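Local coordinates for protein SSD1 (Saccharomyces cerevisiae S288C, PDB 7AM1) that binds the untranslated regions of mRNAs and represses their translation as a pseudonuclease, a non-enzymatic member of the RNase II family, at residues 763-768 against 908-913. Sequence-based numbering, arbitrary orientation.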
ATOM      1  N   GLN A 763     -21.036  18.393  -6.441  1.00 40.73           N
ATOM      2  CA  GLN A 763     -21.929  17.395  -5.861  1.00 40.30           C
ATOM      3  C   GLN A 763     -22.625  17.931  -4.619  1.00 39.07           C
ATOM      4  O   GLN A 763     -23.325  17.175  -3.932  1.00 39.63           O
ATOM      5  CB  GLN A 763     -21.158  16.110  -5.558  1.00 41.64           C
ATOM      6  CG  GLN A 763     -20.738  15.388  -6.834  1.00 45.39           C
ATOM      7  CD  GLN A 763     -19.946  14.128  -6.574  1.00 48.97           C
ATOM      8  OE1 GLN A 763     -19.024  14.119  -5.757  1.00 49.64           O
ATOM      9  NE2 GLN A 763     -20.296  13.055  -7.277  1.00 50.69           N
ATOM     10  N   LEU A 764     -22.477  19.223  -4.337  1.00 42.18           N
ATOM     11  CA  LEU A 764     -23.106  19.876  -3.206  1.00 41.10           C
ATOM     12  C   LEU A 764     -24.147  20.888  -3.682  1.00 40.35           C
ATOM     13  O   LEU A 764     -23.991  21.495  -4.747  1.00 39.56           O
ATOM     14  CB  LEU A 764     -22.055  20.593  -2.350  1.00 39.81           C
ATOM     15  CG  LEU A 764     -20.928  19.707  -1.814  1.00 39.13           C
ATOM     16  CD1 LEU A 764     -19.882  20.533  -1.078  1.00 37.70           C
ATOM     17  CD2 LEU A 764     -21.495  18.618  -0.911  1.00 39.87           C
ATOM     18  N   PRO A 765     -25.223  21.095  -2.914  1.00 43.50           N
ATOM     19  CA  PRO A 765     -26.228  22.096  -3.306  1.00 43.76           C
ATOM     20  C   PRO A 765     -25.731  23.516  -3.084  1.00 44.29           C
ATOM     21  O   PRO A 765     -26.061  24.150  -2.076  1.00 44.68           O
ATOM     22  CB  PRO A 765     -27.422  21.768  -2.401  1.00 44.16           C
ATOM     23  CG  PRO A 765     -26.784  21.179  -1.164  1.00 43.85           C
ATOM     24  CD  PRO A 765     -25.588  20.397  -1.666  1.00 43.47           C
ATOM     25  N   LEU A 766     -24.948  24.022  -4.029  1.00 43.91           N
ATOM     26  CA  LEU A 766     -24.315  25.325  -3.917  1.00 43.96           C
ATOM     27  C   LEU A 766     -24.905  26.308  -4.918  1.00 46.37           C
ATOM     28  O   LEU A 766     -25.468  25.926  -5.948  1.00 46.74           O
ATOM     29  CB  LEU A 766     -22.805  25.220  -4.152  1.00 41.61           C
ATOM     30  CG  LEU A 766     -22.019  24.267  -3.256  1.00 39.71           C
ATOM     31  CD1 LEU A 766     -20.550  24.255  -3.663  1.00 38.83           C
ATOM     32  CD2 LEU A 766     -22.168  24.652  -1.792  1.00 39.67           C
ATOM     33  N   ILE A 767     -24.750  27.591  -4.603  1.00 47.90           N
ATOM     34  CA  ILE A 767     -25.014  28.659  -5.560  1.00 49.28           C
ATOM     35  C   ILE A 767     -23.733  29.066  -6.272  1.00 49.10           C
ATOM     36  O   ILE A 767     -23.735  29.314  -7.480  1.00 49.31           O
ATOM     37  CB  ILE A 767     -25.665  29.857  -4.838  1.00 51.68           C
ATOM     38  CG1 ILE A 767     -27.122  29.545  -4.497  1.00 54.40           C
ATOM     39  CG2 ILE A 767     -25.572  31.119  -5.690  1.00 51.89           C
ATOM     40  CD1 ILE A 767     -27.469  29.801  -3.057  1.00 56.13           C
ATOM     41  N   LYS A 768     -22.629  29.130  -5.537  1.00 48.40           N
ATOM     42  CA  LYS A 768     -21.326  29.429  -6.111  1.00 48.51           C
ATOM     43  C   LYS A 768     -20.265  29.011  -5.103  1.00 46.84           C
ATOM     44  O   LYS A 768     -20.569  28.475  -4.033  1.00 45.51           O
ATOM     45  CB  LYS A 768     -21.195  30.912  -6.471  1.00 51.27           C
ATOM     46  CG  LYS A 768     -21.315  31.855  -5.284  1.00 53.20           C
ATOM     47  CD  LYS A 768     -20.920  33.281  -5.651  1.00 55.64           C
ATOM     48  N   ALA A 908     -19.800  17.377   2.182  1.00 36.68           N
ATOM     49  CA  ALA A 908     -19.928  18.267   3.325  1.00 38.03           C
ATOM     50  C   ALA A 908     -21.388  18.391   3.729  1.00 38.38           C
ATOM     51  O   ALA A 908     -22.282  18.485   2.883  1.00 36.28           O
ATOM     52  CB  ALA A 908     -19.372  19.654   3.004  1.00 39.25           C
ATOM     53  N   LEU A 909     -21.619  18.375   5.038  1.00 40.42           N
ATOM     54  CA  LEU A 909     -22.925  18.696   5.593  1.00 41.33           C
ATOM     55  C   LEU A 909     -23.252  20.152   5.287  1.00 41.51           C
ATOM     56  O   LEU A 909     -22.397  21.032   5.416  1.00 42.19           O
ATOM     57  CB  LEU A 909     -22.911  18.449   7.104  1.00 41.90           C
ATOM     58  CG  LEU A 909     -24.210  18.606   7.894  1.00 44.00           C
ATOM     59  CD1 LEU A 909     -25.175  17.485   7.553  1.00 44.56           C
ATOM     60  CD2 LEU A 909     -23.945  18.649   9.397  1.00 44.39           C
ATOM     61  N   ASN A 910     -24.474  20.402   4.839  1.00 40.17           N
ATOM     62  CA  ASN A 910     -24.917  21.774   4.628  1.00 40.76           C
ATOM     63  C   ASN A 910     -25.211  22.425   5.974  1.00 41.40           C
ATOM     64  O   ASN A 910     -26.212  22.087   6.621  1.00 40.38           O
ATOM     65  CB  ASN A 910     -26.157  21.815   3.732  1.00 41.59           C
ATOM     66  CG  ASN A 910     -26.590  23.233   3.394  1.00 43.20           C
ATOM     67  OD1 ASN A 910     -26.124  24.199   3.997  1.00 44.15           O
ATOM     68  ND2 ASN A 910     -27.498  23.362   2.436  1.00 43.01           N
ATOM     69  N   PRO A 911     -24.395  23.384   6.420  1.00 44.14           N
ATOM     70  CA  PRO A 911     -24.668  24.011   7.719  1.00 46.44           C
ATOM     71  C   PRO A 911     -25.891  24.907   7.703  1.00 47.13           C
ATOM     72  O   PRO A 911     -26.348  25.309   8.780  1.00 48.54           O
ATOM     73  CB  PRO A 911     -23.389  24.808   8.003  1.00 48.60           C
ATOM     74  CG  PRO A 911     -22.849  25.131   6.670  1.00 48.75           C
ATOM     75  CD  PRO A 911     -23.241  24.003   5.743  1.00 46.28           C
ATOM     76  N   PHE A 912     -26.426  25.252   6.529  1.00 46.35           N
ATOM     77  CA  PHE A 912     -27.631  26.067   6.445  1.00 49.72           C
ATOM     78  C   PHE A 912     -28.862  25.240   6.092  1.00 54.01           C
ATOM     79  O   PHE A 912     -29.767  25.729   5.406  1.00 52.36           O
ATOM     80  CB  PHE A 912     -27.439  27.181   5.419  1.00 48.03           C
ATOM     81  CG  PHE A 912     -26.278  28.068   5.713  1.00 46.80           C
ATOM     82  CD1 PHE A 912     -26.403  29.125   6.599  1.00 47.68           C
ATOM     83  CD2 PHE A 912     -25.055  27.845   5.110  1.00 44.43           C
ATOM     84  CE1 PHE A 912     -25.328  29.945   6.873  1.00 47.77           C
ATOM     85  CE2 PHE A 912     -23.978  28.660   5.379  1.00 44.73           C
ATOM     86  CZ  PHE A 912     -24.115  29.712   6.262  1.00 46.35           C
ATOM     87  N   MET A 913     -28.919  24.001   6.568  1.00 61.33           N
ATOM     88  CA  MET A 913     -30.104  23.167   6.461  1.00 69.83           C
ATOM     89  C   MET A 913     -31.029  23.454   7.640  1.00 79.77           C
ATOM     90  O   MET A 913     -30.591  23.906   8.700  1.00 74.99           O
ATOM     91  CB  MET A 913     -29.728  21.687   6.424  1.00 67.02           C
ATOM     92  CG  MET A 913     -29.003  21.197   7.671  1.00 66.73           C
ATOM     93  SD  MET A 913     -28.563  19.450   7.588  1.00 65.11           S
ATOM     94  CE  MET A 913     -30.209  18.729   7.475  1.00 66.29           C
TER
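The pyrrolidine ring of Pro765 meets the amide of Asn910 at its nitrogen corner, Pro765 CG lying 4.3 Å from Asn910 ND2 and displaced to one side of the amide plane. The backbone N of Phe912 approaches from the opposite side of that plane. The contact belongs to the C-terminal OB-like domain of the RNase II family: residues 763-768 run from the link after strand 755-760 into strand 766-772, while residues 908-913 begin at the end of strand 903-908 and run on into a loop. Strands 755-760 and 903-908 are the outermost of one sheet, so the contact joins the chain leaving one outer strand to the chain leaving the other.

Proline suits position 765 because its ring fixes phi near the value needed at the centre of an inverse gamma turn, marked by the weak bond from Leu766 N to Leu764 O. It also presents an apolar surface, which touches Trp782 and Val786 as well. Asparagine suits position 910 because its short amide can accept and donate at once. With CG anti to the backbone N (chi1 -175°), OD1 accepts from Phe912 N at 2.8 Å, forming an Asx turn; the donor sits 42° out of the carbonyl plane. ND2 donates to the backbone oxygens of Gln783 and Val786, tying this loop to the chain after strand 777-782. Pro911, with its restricted phi, fits the second position of the type I turn from Asn910 to Met913.

Leu764 makes the larger part of the contact. Its CG stands beside the backbone N and anti to the carbonyl carbon (chi1 -57°), and leucine's forked end can set one methyl on the small side chain of Ala908, Leu764 CD1 lying 4.2 Å from Ala908 CB, and the other on its backbone: Leu764 CD2 is 3.7 Å from Ala908 N, a buried amide with no hydrogen-bond partner in the model.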